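Local coordinates for AMP-dependent synthetase and ligase (Xenorhabdus doucetiae, PDB 6QSR), which forms, with a FabA/FabZ-type partner chain, a hot-dog-fold dehydratase heterocomplex of the type II polyketide synthase that makes aryl polyene pigments, at residues Ala16-Tyr21 with Met49-Thr54; Arg30-Phe33 with Leu39-Val42; Val42-Trp47 with Val68-Pro73; Pro58-Ser63 with Ile84-Lys89. All blocks are in the same frame, centred on the assembly; numbering follows the deposited sequence.

Interaction 1 (Ala16-Tyr21 with Met49-Thr54); sequences AMIQLY and MHYAQT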
loop_
_atom_site.group_PDB
_atom_site.type_symbol
_atom_site.label_atom_id
_atom_site.label_comp_id
_atom_site.label_asym_id
_atom_site.label_seq_id
_atom_site.Cartn_x
_atom_site.Cartn_y
_atom_site.Cartn_z
ATOM N N ALA A 16 -20.033 -6.077 7.625
ATOM C CA ALA A 16 -20.046 -4.716 8.167
ATOM C C ALA A 16 -20.072 -3.677 7.065
ATOM O O ALA A 16 -19.489 -3.868 5.998
ATOM C CB ALA A 16 -18.845 -4.482 9.070
ATOM N N MET A 17 -20.758 -2.574 7.357
ATOM C CA MET A 17 -20.830 -1.413 6.496
ATOM C C MET A 17 -20.387 -0.249 7.364
ATOM O O MET A 17 -20.939 -0.049 8.446
ATOM C CB MET A 17 -22.257 -1.194 6.009
ATOM C CG MET A 17 -22.550 -1.815 4.655
ATOM S SD MET A 17 -24.255 -1.559 4.120
ATOM C CE MET A 17 -24.354 0.233 4.074
ATOM N N ILE A 18 -19.380 0.490 6.911
ATOM C CA ILE A 18 -18.818 1.599 7.686
ATOM C C ILE A 18 -18.752 2.829 6.792
ATOM O O ILE A 18 -18.265 2.749 5.660
ATOM C CB ILE A 18 -17.402 1.271 8.229
ATOM C CG1 ILE A 18 -17.371 -0.072 8.980
ATOM C CG2 ILE A 18 -16.920 2.352 9.181
ATOM C CD1 ILE A 18 -16.771 -1.208 8.187
ATOM N N GLN A 19 -19.254 3.957 7.295
ATOM C CA GLN A 19 -19.154 5.221 6.591
ATOM C C GLN A 19 -17.998 6.002 7.210
ATOM O O GLN A 19 -18.004 6.260 8.419
ATOM C CB GLN A 19 -20.458 6.001 6.687
ATOM C CG GLN A 19 -20.468 7.292 5.880
ATOM C CD GLN A 19 -21.851 7.904 5.776
ATOM O OE1 GLN A 19 -22.717 7.662 6.619
ATOM N NE2 GLN A 19 -22.066 8.698 4.738
ATOM N N LEU A 20 -17.021 6.360 6.369
ATOM C CA LEU A 20 -15.776 6.998 6.794
ATOM C C LEU A 20 -15.561 8.318 6.092
ATOM O O LEU A 20 -15.872 8.457 4.911
ATOM C CB LEU A 20 -14.581 6.109 6.462
ATOM C CG LEU A 20 -14.582 4.714 7.069
ATOM C CD1 LEU A 20 -13.376 3.953 6.549
ATOM C CD2 LEU A 20 -14.571 4.791 8.586
ATOM N N TYR A 21 -14.976 9.262 6.814
ATOM C CA TYR A 21 -14.671 10.581 6.273
ATOM C C TYR A 21 -13.157 10.807 6.310
ATOM O O TYR A 21 -12.511 10.558 7.326
ATOM C CB TYR A 21 -15.406 11.654 7.070
ATOM C CG TYR A 21 -14.983 13.051 6.694
ATOM C CD1 TYR A 21 -15.466 13.653 5.537
ATOM C CD2 TYR A 21 -14.073 13.759 7.480
ATOM C CE1 TYR A 21 -15.063 14.934 5.179
ATOM C CE2 TYR A 21 -13.671 15.039 7.133
ATOM C CZ TYR A 21 -14.164 15.620 5.980
ATOM O OH TYR A 21 -13.757 16.894 5.631
ATOM N N MET A 49 -8.431 -4.392 7.533
ATOM C CA MET A 49 -7.894 -5.283 8.568
ATOM C C MET A 49 -8.296 -4.890 9.999
ATOM O O MET A 49 -8.512 -5.773 10.824
ATOM C CB MET A 49 -6.378 -5.389 8.445
ATOM C CG MET A 49 -5.923 -6.027 7.139
ATOM S SD MET A 49 -6.435 -7.742 6.904
ATOM C CE MET A 49 -6.033 -8.431 8.513
ATOM N N HIS A 50 -8.398 -3.588 10.285
ATOM C CA HIS A 50 -8.821 -3.109 11.613
ATOM C C HIS A 50 -10.259 -3.510 11.932
ATOM O O HIS A 50 -10.533 -4.037 13.005
ATOM C CB HIS A 50 -8.687 -1.583 11.740
ATOM C CG HIS A 50 -9.345 -1.021 12.966
ATOM N ND1 HIS A 50 -8.842 -1.214 14.235
ATOM C CD2 HIS A 50 -10.484 -0.303 13.119
ATOM C CE1 HIS A 50 -9.633 -0.623 15.115
ATOM N NE2 HIS A 50 -10.636 -0.062 14.464
ATOM N N TYR A 51 -11.170 -3.239 11.002
ATOM C CA TYR A 51 -12.571 -3.604 11.184
ATOM C C TYR A 51 -12.780 -5.118 11.135
ATOM O O TYR A 51 -13.612 -5.658 11.880
ATOM C CB TYR A 51 -13.459 -2.874 10.172
ATOM C CG TYR A 51 -13.581 -1.397 10.477
ATOM C CD1 TYR A 51 -14.291 -0.959 11.596
ATOM C CD2 TYR A 51 -12.986 -0.435 9.655
ATOM C CE1 TYR A 51 -14.406 0.394 11.891
ATOM C CE2 TYR A 51 -13.096 0.919 9.942
ATOM C CZ TYR A 51 -13.804 1.328 11.061
ATOM O OH TYR A 51 -13.922 2.666 11.350
ATOM N N ALA A 52 -12.008 -5.805 10.296
ATOM C CA ALA A 52 -12.067 -7.275 10.219
ATOM C C ALA A 52 -11.663 -7.926 11.543
ATOM O O ALA A 52 -12.423 -8.709 12.119
ATOM C CB ALA A 52 -11.185 -7.783 9.093
ATOM N N GLN A 53 -10.470 -7.576 12.018
ATOM C CA GLN A 53 -9.928 -8.123 13.263
ATOM C C GLN A 53 -10.663 -7.676 14.546
ATOM O O GLN A 53 -10.537 -8.342 15.572
ATOM C CB GLN A 53 -8.423 -7.826 13.361
ATOM C CG GLN A 53 -7.601 -8.522 12.276
ATOM C CD GLN A 53 -6.108 -8.253 12.379
ATOM O OE1 GLN A 53 -5.679 -7.123 12.610
ATOM N NE2 GLN A 53 -5.306 -9.296 12.186
ATOM N N THR A 54 -11.421 -6.572 14.492
ATOM C CA THR A 54 -12.203 -6.098 15.651
ATOM C C THR A 54 -13.691 -6.488 15.638
ATOM O O THR A 54 -14.261 -6.728 16.698
ATOM C CB THR A 54 -12.095 -4.569 15.834
ATOM O OG1 THR A 54 -12.586 -3.890 14.670
ATOM C CG2 THR A 54 -10.652 -4.168 16.109
#

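Interaction 2 (Arg30-Phe33 with Leu39-Val42); sequences RGHF and LPGV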
loop_
_atom_site.group_PDB
_atom_site.type_symbol
_atom_site.label_atom_id
_atom_site.label_comp_id
_atom_site.label_asym_id
_atom_site.label_seq_id
_atom_site.Cartn_x
_atom_site.Cartn_y
_atom_site.Cartn_z
ATOM N N ARG A 30 0.205 13.092 4.617
ATOM C CA ARG A 30 1.460 13.832 4.827
ATOM C C ARG A 30 2.587 13.323 3.921
ATOM O O ARG A 30 3.032 12.176 4.048
ATOM C CB ARG A 30 1.928 13.741 6.280
ATOM C CG ARG A 30 0.956 14.278 7.321
ATOM C CD ARG A 30 1.658 14.595 8.634
ATOM N NE ARG A 30 2.469 15.808 8.483
ATOM C CZ ARG A 30 3.775 15.940 8.745
ATOM N NH1 ARG A 30 4.509 14.940 9.238
ATOM N NH2 ARG A 30 4.355 17.119 8.530
ATOM N N GLY A 31 3.040 14.177 3.006
ATOM C CA GLY A 31 4.062 13.803 2.024
ATOM C C GLY A 31 3.580 12.854 0.935
ATOM O O GLY A 31 4.393 12.271 0.221
ATOM N N HIS A 32 2.263 12.709 0.797
ATOM C CA HIS A 32 1.663 11.758 -0.133
ATOM C C HIS A 32 0.398 12.395 -0.727
ATOM O O HIS A 32 -0.705 12.005 -0.366
ATOM C CB HIS A 32 1.347 10.452 0.613
ATOM C CG HIS A 32 1.011 9.300 -0.284
ATOM N ND1 HIS A 32 -0.211 9.171 -0.905
ATOM C CD2 HIS A 32 1.726 8.205 -0.634
ATOM C CE1 HIS A 32 -0.227 8.060 -1.616
ATOM N NE2 HIS A 32 0.934 7.450 -1.462
ATOM N N PHE A 33 0.525 13.387 -1.618
ATOM C CA PHE A 33 1.776 13.947 -2.135
ATOM C C PHE A 33 1.743 15.477 -2.052
ATOM O O PHE A 33 0.667 16.060 -1.888
ATOM C CB PHE A 33 1.956 13.521 -3.595
ATOM C CG PHE A 33 2.030 12.035 -3.778
ATOM C CD1 PHE A 33 3.231 11.365 -3.598
ATOM C CD2 PHE A 33 0.897 11.303 -4.114
ATOM C CE1 PHE A 33 3.300 9.988 -3.756
ATOM C CE2 PHE A 33 0.959 9.927 -4.269
ATOM C CZ PHE A 33 2.164 9.267 -4.089
ATOM N N LEU A 39 -5.031 9.227 -0.874
ATOM C CA LEU A 39 -5.031 8.174 0.137
ATOM C C LEU A 39 -4.275 6.960 -0.421
ATOM O O LEU A 39 -4.671 6.429 -1.466
ATOM C CB LEU A 39 -6.470 7.796 0.500
ATOM C CG LEU A 39 -6.660 6.847 1.687
ATOM C CD1 LEU A 39 -6.271 7.516 2.994
ATOM C CD2 LEU A 39 -8.094 6.354 1.752
ATOM N N PRO A 40 -3.173 6.529 0.249
ATOM C CA PRO A 40 -2.465 5.334 -0.212
ATOM C C PRO A 40 -3.343 4.077 -0.227
ATOM O O PRO A 40 -4.225 3.924 0.635
ATOM C CB PRO A 40 -1.336 5.160 0.819
ATOM C CG PRO A 40 -1.160 6.498 1.444
ATOM C CD PRO A 40 -2.522 7.115 1.439
ATOM N N GLY A 41 -3.082 3.200 -1.193
ATOM C CA GLY A 41 -3.745 1.890 -1.303
ATOM C C GLY A 41 -3.606 1.049 -0.043
ATOM O O GLY A 41 -4.557 0.383 0.381
ATOM N N VAL A 42 -2.421 1.089 0.562
ATOM C CA VAL A 42 -2.166 0.381 1.820
ATOM C C VAL A 42 -3.031 0.840 3.006
ATOM O O VAL A 42 -3.347 0.035 3.874
ATOM C CB VAL A 42 -0.667 0.424 2.192
ATOM C CG1 VAL A 42 -0.235 1.805 2.689
ATOM C CG2 VAL A 42 -0.324 -0.650 3.215
#

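Interaction 3 (Val42-Trp47 with Val68-Pro73); sequences VAQIDW and VKFQFP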
loop_
_atom_site.group_PDB
_atom_site.type_symbol
_atom_site.label_atom_id
_atom_site.label_comp_id
_atom_site.label_asym_id
_atom_site.label_seq_id
_atom_site.Cartn_x
_atom_site.Cartn_y
_atom_site.Cartn_z
ATOM N N VAL A 42 -2.421 1.089 0.562
ATOM C CA VAL A 42 -2.166 0.381 1.820
ATOM C C VAL A 42 -3.031 0.840 3.006
ATOM O O VAL A 42 -3.347 0.035 3.874
ATOM C CB VAL A 42 -0.667 0.424 2.192
ATOM C CG1 VAL A 42 -0.235 1.805 2.689
ATOM C CG2 VAL A 42 -0.324 -0.650 3.215
ATOM N N ALA A 43 -3.399 2.121 3.047
ATOM C CA ALA A 43 -4.258 2.638 4.114
ATOM C C ALA A 43 -5.655 2.035 4.040
ATOM O O ALA A 43 -6.260 1.730 5.072
ATOM C CB ALA A 43 -4.330 4.156 4.063
ATOM N N GLN A 44 -6.136 1.844 2.812
ATOM C CA GLN A 44 -7.428 1.207 2.553
ATOM C C GLN A 44 -7.425 -0.258 3.012
ATOM O O GLN A 44 -8.412 -0.738 3.577
ATOM C CB GLN A 44 -7.796 1.316 1.066
ATOM C CG GLN A 44 -7.978 2.757 0.577
ATOM C CD GLN A 44 -8.173 2.844 -0.928
ATOM O OE1 GLN A 44 -9.050 2.190 -1.487
ATOM N NE2 GLN A 44 -7.353 3.658 -1.592
ATOM N N ILE A 45 -6.303 -0.936 2.815
ATOM C CA ILE A 45 -6.124 -2.313 3.309
ATOM C C ILE A 45 -6.021 -2.312 4.843
ATOM O O ILE A 45 -6.628 -3.169 5.513
ATOM C CB ILE A 45 -4.916 -2.997 2.645
ATOM C CG1 ILE A 45 -5.179 -3.162 1.143
ATOM C CG2 ILE A 45 -4.651 -4.374 3.253
ATOM C CD1 ILE A 45 -3.931 -3.262 0.312
ATOM N N ASP A 46 -5.286 -1.334 5.380
ATOM C CA ASP A 46 -5.075 -1.192 6.825
ATOM C C ASP A 46 -6.409 -1.131 7.591
ATOM O O ASP A 46 -6.588 -1.847 8.565
ATOM C CB ASP A 46 -4.186 0.027 7.124
ATOM C CG ASP A 46 -3.651 0.040 8.549
ATOM O OD1 ASP A 46 -2.814 -0.819 8.892
ATOM O OD2 ASP A 46 -4.048 0.923 9.328
ATOM N N TRP A 47 -7.358 -0.320 7.114
ATOM C CA TRP A 47 -8.655 -0.168 7.781
ATOM C C TRP A 47 -9.547 -1.404 7.625
ATOM O O TRP A 47 -10.217 -1.805 8.571
ATOM C CB TRP A 47 -9.389 1.084 7.280
ATOM C CG TRP A 47 -8.580 2.340 7.400
ATOM C CD1 TRP A 47 -7.571 2.596 8.291
ATOM C CD2 TRP A 47 -8.723 3.523 6.606
ATOM N NE1 TRP A 47 -7.061 3.860 8.081
ATOM C CE2 TRP A 47 -7.756 4.453 7.059
ATOM C CE3 TRP A 47 -9.568 3.885 5.549
ATOM C CZ2 TRP A 47 -7.616 5.729 6.490
ATOM C CZ3 TRP A 47 -9.421 5.157 4.977
ATOM C CH2 TRP A 47 -8.449 6.055 5.450
ATOM N N VAL A 68 -6.378 -7.176 -5.284
ATOM C CA VAL A 68 -6.895 -5.851 -4.946
ATOM C C VAL A 68 -6.838 -4.958 -6.176
ATOM O O VAL A 68 -5.895 -5.039 -6.951
ATOM C CB VAL A 68 -6.145 -5.214 -3.749
ATOM C CG1 VAL A 68 -4.657 -5.006 -4.047
ATOM C CG2 VAL A 68 -6.816 -3.909 -3.348
ATOM N N LYS A 69 -7.864 -4.120 -6.349
ATOM C CA LYS A 69 -7.934 -3.173 -7.451
ATOM C C LYS A 69 -8.279 -1.811 -6.878
ATOM O O LYS A 69 -9.258 -1.671 -6.145
ATOM C CB LYS A 69 -8.987 -3.588 -8.487
ATOM C CG LYS A 69 -8.813 -5.007 -9.027
ATOM C CD LYS A 69 -8.748 -5.056 -10.551
ATOM C CE LYS A 69 -7.974 -6.269 -11.053
ATOM N NZ LYS A 69 -8.690 -7.550 -10.804
ATOM N N PHE A 70 -7.457 -0.823 -7.202
ATOM C CA PHE A 70 -7.703 0.559 -6.839
ATOM C C PHE A 70 -8.059 1.261 -8.133
ATOM O O PHE A 70 -7.190 1.505 -8.977
ATOM C CB PHE A 70 -6.458 1.167 -6.204
ATOM C CG PHE A 70 -5.991 0.439 -4.980
ATOM C CD1 PHE A 70 -4.889 -0.416 -5.031
ATOM C CD2 PHE A 70 -6.668 0.589 -3.777
ATOM C CE1 PHE A 70 -4.462 -1.080 -3.893
ATOM C CE2 PHE A 70 -6.251 -0.078 -2.639
ATOM C CZ PHE A 70 -5.142 -0.915 -2.698
ATOM N N GLN A 71 -9.338 1.573 -8.296
ATOM C CA GLN A 71 -9.856 2.040 -9.584
ATOM C C GLN A 71 -10.301 3.505 -9.620
ATOM O O GLN A 71 -10.720 3.975 -10.675
ATOM C CB GLN A 71 -10.977 1.107 -10.065
ATOM C CG GLN A 71 -12.297 1.203 -9.319
ATOM C CD GLN A 71 -13.147 -0.050 -9.471
ATOM O OE1 GLN A 71 -12.873 -1.080 -8.851
ATOM N NE2 GLN A 71 -14.186 0.032 -10.295
ATOM N N PHE A 72 -10.201 4.222 -8.495
ATOM C CA PHE A 72 -10.495 5.664 -8.448
ATOM C C PHE A 72 -9.692 6.321 -7.321
ATOM O O PHE A 72 -9.663 5.781 -6.214
ATOM C CB PHE A 72 -11.997 5.888 -8.223
ATOM C CG PHE A 72 -12.471 7.273 -8.579
ATOM C CD1 PHE A 72 -12.584 8.263 -7.604
ATOM C CD2 PHE A 72 -12.809 7.589 -9.894
ATOM C CE1 PHE A 72 -13.027 9.545 -7.936
ATOM C CE2 PHE A 72 -13.252 8.868 -10.228
ATOM C CZ PHE A 72 -13.358 9.846 -9.246
ATOM N N PRO A 73 -9.048 7.485 -7.584
ATOM C CA PRO A 73 -8.263 8.114 -6.514
ATOM C C PRO A 73 -9.129 8.745 -5.428
ATOM O O PRO A 73 -10.191 9.313 -5.726
ATOM C CB PRO A 73 -7.451 9.194 -7.233
ATOM C CG PRO A 73 -8.145 9.445 -8.528
ATOM C CD PRO A 73 -9.107 8.327 -8.799
#

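Interaction 4 (Pro58-Ser63 with Ile84-Lys89); sequences PGWSFS and INWDEK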
loop_
_atom_site.group_PDB
_atom_site.type_symbol
_atom_site.label_atom_id
_atom_site.label_comp_id
_atom_site.label_asym_id
_atom_site.label_seq_id
_atom_site.Cartn_x
_atom_site.Cartn_y
_atom_site.Cartn_z
ATOM N N PRO A 58 -12.138 -11.877 14.984
ATOM C CA PRO A 58 -11.185 -11.689 16.089
ATOM C C PRO A 58 -10.281 -12.910 16.251
ATOM O O PRO A 58 -10.749 -14.041 16.101
ATOM C CB PRO A 58 -12.090 -11.493 17.321
ATOM C CG PRO A 58 -13.403 -12.095 16.945
ATOM C CD PRO A 58 -13.537 -11.887 15.461
ATOM N N GLY A 59 -8.991 -12.671 16.492
ATOM C CA GLY A 59 -8.004 -13.747 16.615
ATOM C C GLY A 59 -7.430 -14.285 15.307
ATOM O O GLY A 59 -6.550 -15.154 15.335
ATOM N N TRP A 60 -7.929 -13.795 14.167
ATOM C CA TRP A 60 -7.408 -14.157 12.848
ATOM C C TRP A 60 -6.358 -13.143 12.406
ATOM O O TRP A 60 -6.473 -11.943 12.686
ATOM C CB TRP A 60 -8.528 -14.223 11.808
ATOM C CG TRP A 60 -9.421 -15.423 11.949
ATOM C CD1 TRP A 60 -10.409 -15.620 12.882
ATOM C CD2 TRP A 60 -9.410 -16.592 11.124
ATOM N NE1 TRP A 60 -11.010 -16.840 12.682
ATOM C CE2 TRP A 60 -10.417 -17.458 11.612
ATOM C CE3 TRP A 60 -8.650 -16.992 10.014
ATOM C CZ2 TRP A 60 -10.688 -18.697 11.022
ATOM C CZ3 TRP A 60 -8.913 -18.238 9.432
ATOM C CH2 TRP A 60 -9.923 -19.072 9.940
ATOM N N SER A 61 -5.346 -13.633 11.699
ATOM C CA SER A 61 -4.225 -12.815 11.276
ATOM C C SER A 61 -4.158 -12.735 9.760
ATOM O O SER A 61 -4.727 -13.557 9.053
ATOM C CB SER A 61 -2.924 -13.386 11.831
ATOM O OG SER A 61 -2.924 -13.341 13.248
ATOM N N PHE A 62 -3.445 -11.730 9.280
ATOM C CA PHE A 62 -3.227 -11.535 7.857
ATOM C C PHE A 62 -2.401 -12.654 7.215
ATOM O O PHE A 62 -1.381 -13.063 7.771
ATOM C CB PHE A 62 -2.511 -10.202 7.635
ATOM C CG PHE A 62 -2.129 -9.959 6.206
ATOM C CD1 PHE A 62 -3.107 -9.692 5.263
ATOM C CD2 PHE A 62 -0.801 -9.989 5.805
ATOM C CE1 PHE A 62 -2.773 -9.472 3.937
ATOM C CE2 PHE A 62 -0.465 -9.773 4.477
ATOM C CZ PHE A 62 -1.449 -9.504 3.543
ATOM N N SER A 63 -2.828 -13.112 6.034
ATOM C CA SER A 63 -2.080 -14.096 5.249
ATOM C C SER A 63 -1.696 -13.592 3.849
ATOM O O SER A 63 -0.525 -13.640 3.467
ATOM C CB SER A 63 -2.882 -15.391 5.122
ATOM O OG SER A 63 -2.095 -16.389 4.519
ATOM N N ILE A 84 -17.534 -4.892 4.046
ATOM C CA ILE A 84 -16.637 -6.034 4.296
ATOM C C ILE A 84 -17.468 -7.280 4.586
ATOM O O ILE A 84 -18.430 -7.219 5.358
ATOM C CB ILE A 84 -15.694 -5.802 5.506
ATOM C CG1 ILE A 84 -14.869 -4.520 5.353
ATOM C CG2 ILE A 84 -14.731 -6.975 5.654
ATOM C CD1 ILE A 84 -14.282 -4.020 6.656
ATOM N N ASN A 85 -17.071 -8.401 3.987
ATOM C CA ASN A 85 -17.697 -9.694 4.224
ATOM C C ASN A 85 -16.602 -10.682 4.621
ATOM O O ASN A 85 -15.571 -10.772 3.945
ATOM C CB ASN A 85 -18.413 -10.156 2.958
ATOM C CG ASN A 85 -19.139 -11.477 3.136
ATOM O OD1 ASN A 85 -18.527 -12.553 3.134
ATOM N ND2 ASN A 85 -20.455 -11.404 3.271
ATOM N N TRP A 86 -16.829 -11.398 5.723
ATOM C CA TRP A 86 -15.917 -12.434 6.204
ATOM C C TRP A 86 -16.564 -13.799 5.992
ATOM O O TRP A 86 -17.655 -14.057 6.509
ATOM C CB TRP A 86 -15.599 -12.186 7.682
ATOM C CG TRP A 86 -14.899 -13.301 8.396
ATOM C CD1 TRP A 86 -15.295 -13.900 9.556
ATOM C CD2 TRP A 86 -13.672 -13.929 8.016
ATOM N NE1 TRP A 86 -14.388 -14.866 9.925
ATOM C CE2 TRP A 86 -13.387 -14.910 8.991
ATOM C CE3 TRP A 86 -12.790 -13.769 6.935
ATOM C CZ2 TRP A 86 -12.248 -15.716 8.930
ATOM C CZ3 TRP A 86 -11.660 -14.574 6.870
ATOM C CH2 TRP A 86 -11.405 -15.543 7.862
ATOM N N ASP A 87 -15.897 -14.653 5.213
ATOM C CA ASP A 87 -16.344 -16.023 4.966
ATOM C C ASP A 87 -15.353 -16.943 5.682
ATOM O O ASP A 87 -14.270 -17.235 5.174
ATOM C CB ASP A 87 -16.413 -16.311 3.463
ATOM C CG ASP A 87 -17.158 -17.597 3.142
ATOM O OD1 ASP A 87 -17.090 -18.547 3.941
ATOM O OD2 ASP A 87 -17.815 -17.661 2.078
ATOM N N GLU A 88 -15.731 -17.375 6.879
ATOM C CA GLU A 88 -14.833 -18.115 7.758
ATOM C C GLU A 88 -14.410 -19.456 7.167
ATOM O O GLU A 88 -13.240 -19.835 7.258
ATOM C CB GLU A 88 -15.485 -18.320 9.131
ATOM C CG GLU A 88 -14.548 -18.920 10.174
ATOM C CD GLU A 88 -15.232 -19.212 11.501
ATOM O OE1 GLU A 88 -16.478 -19.247 11.557
ATOM O OE2 GLU A 88 -14.512 -19.428 12.491
ATOM N N LYS A 89 -15.360 -20.160 6.558
ATOM C CA LYS A 89 -15.092 -21.450 5.932
ATOM C C LYS A 89 -14.115 -21.346 4.749
ATOM O O LYS A 89 -13.315 -22.259 4.532
ATOM C CB LYS A 89 -16.405 -22.138 5.527
ATOM C CG LYS A 89 -17.280 -22.488 6.735
ATOM C CD LYS A 89 -18.647 -23.064 6.366
ATOM C CE LYS A 89 -18.746 -24.565 6.608
ATOM N NZ LYS A 89 -18.525 -24.968 8.032
HETATM O O HOH W 1 -13.158 -18.057 14.220
#

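Interaction 1 (Ala16-Tyr21 with Met49-Thr54)
I18 lies against one face of the Y51 ring, with CG1 over its centre. I18 CG1 is 4.1 Å from the Y51 ring centroid and only 8° off the normal, a CH-pi contact. I18 CD1 lies near the root of the ring, 3.9 Å from Y51 CG. At the other end, I18 CG2 reaches the phenol carbon Y51 CZ at 3.8 Å. The branches together reach from the root of the ring to its hydroxyl. The second torsion of I18, 103°, is far from staggered, and it turns CD1 over the ring. L20 adds one methyl from further along the strand: its CD2 is 3.5 Å from Y51 OH, and it approaches the ring obliquely.

In the next shell, H50 closes the opposite face of Y51. H50 CD2 stands 4.0 Å above the Y51 ring plane, over its centre. One turn on, T54 OG1 donates to H50 O at 2.6 Å, within the helix. The Y51 side chain also packs on I84 of strand 79-87, through its CB, and on R8 of strand 4-9.

This is part of the hot-dog fold, in which the helix 41-56 lies against an antiparallel sheet. Here strand 15-21 meets the later half of that helix. No hydrogen bond joins the two segments. The polar end of Y51 is satisfied by E5 OE2, a hydrogen bond that probably sets the direction of the hydroxyl. Y51 thus offers its face to I18 by apolar packing and its hydroxyl to E5 by a hydrogen bond, so one tyrosine links the helix to strands 15-21 and 4-9.

Interaction 2 (Arg30-Phe33 with Leu39-Val42)
P40 rests its CG on one face of the H32 imidazole, in the approach to the central helix of the hot-dog fold. G31-H32-F33 is consistent with the GHF sequence in which FabZ-type dehydratases carry their active-site histidine. P40 is the N-cap of helix 41-56. From CB, which points toward 39-42, the H32 side chain runs with CG anti to the backbone N (chi1 -167°). H32 CG and CD2 each lie 3.9 Å from P40 CG. H32 ND1 is 3.7 Å from P40 CG. Its hydrogen bond goes to L38 O, which holds the rotation of the ring. H32 CE1 makes the closest approach, 3.6 Å to P40 CG. H32 NE2 at the far end is 3.7 Å from P40 CG and also borders P40 CB.

One carbon thus touches the whole ring. P40 CG stands over the centre of the H32 ring, 11° off the ring normal, in a CH-pi contact. F33 takes the other face: its CZ lies 3.4 Å above the H32 plane, displaced toward the rim. The peptide bond between H32 and F33 is cis, which probably helps to fold the phenyl back over the imidazole. H34 of the FabA/FabZ-type partner chain meets the rings of both H32 and F33, so this contact lies at the subunit interface. L39 C also comes near, oblique to the imidazole plane, 4.4 Å from H32 CE1.

Interaction 3 (Val42-Trp47 with Val68-Pro73)
F70 pushes the edge of its ring against the side-chain amide of Q44. Q44 OE1 lies in the plane of the ring, 3.7 Å from F70 CD2 and 3.8 Å from F70 CE2. The amide nitrogen is almost as close, with Q44 NE2 3.8 Å from F70 CD2. The amide and ring planes are 77° apart, so the amide stands nearly upright on the ring edge. The rim of a phenyl ring is slightly positive, so it probably suits the carbonyl oxygen better than a ring face would. Q44 CG lies beside the backbone N (chi1 -63°), and the chain beyond CG is extended, which carries the amide across to the strand.

I45 takes the next part of the rim. Its CD1 is 4.0 Å from F70 CZ, near the ring plane, and the two side chains cross at about a right angle. Q44 and I45 occupy adjoining parts of the ring rim. G41 O of the same helix also packs against F70 CZ.

The setting is that of a hot-dog fold, where the helix 41-56 packs on the curved antiparallel sheet. Strand 61-70 is one of the two edge strands of the sheet within this chain. V68 and K69 pair with a strand of the FabA/FabZ-type partner chain, and the sheet continues across the interface. I45 also packs on I80 of that chain.

No hydrogen bond links the helix and strand segments here. Q44 OE1, though buried, is satisfied by S111 OG on strand 109-118, and Q44 O is bonded to Y97 OH. F70 itself packs on S111.

Interaction 4 (Pro58-Ser63 with Ile84-Lys89)
W60 has its CG beside the backbone N (chi1 -73°), while W86 has CG anti to its own N (chi1 168°). These settings swing the two indoles toward each other, and they meet as a T-shaped (edge-to-face) pair. The contact lies at one end of the hot-dog fold. Strands 61-70 and 79-87 are not neighbours in the sheet, since 92-99 and 109-118 lie between them. The indoles reach across the intervening strands, on the side that carries helix 41-56, where W86 touches L56.

W86 supplies the edge and W60 the face. The six-membered rings of W60 and W86 have centroids 5.0 Å apart and planes at 68°. W86 CZ2 stands over the W60 indole, 3.7 Å from W60 CE2. Beside it, W86 CH2 is 3.8 Å from W60 CE3. The leading edge of W86 runs from the shared CD2-CE2 bond of W60 to CE3.

E88 follows just beyond W86 and touches both indoles. Its CA lies 3.6 Å above one face of the W86 ring, toward the rim. From there the extended side chain crosses W60 at about a right angle, with E88 CG 4.0 Å from W60 CZ2.

Around the pair, both tryptophans pack on L117 of strand 109-118. W60 meets the ring of H91 edge-to-face. W86 is buried, whereas E88 is exposed.

The polar edge of W60 is linked to E88 through water. The water lies in the plane of the indole, accepts from W60 NE1 at 2.9 Å and donates to E88 OE2 at 2.6 Å.

Overall arrangement
Interactions 1, 2 and 3 are buried; interaction 4 is partly buried and ends in water at the surface. The first three use helix 41-56: interaction 2 at its start, interaction 3 in its first half, interaction 1 in its second. Interactions 2 and 3 share V42, and L39 packs on W47. L20 on W47 joins interactions 1 and 3. Interactions 1 and 4 touch through a hydrogen bond from Q53 NE2 to W60 O and the backbone pairing of A16 with I84. Chemistry changes with place: aliphatic groups over rings in 1 and 2, an amide and a methyl at a ring edge in 3, paired indoles in 4. Interactions 2 and 4 have centres about 26 Å apart.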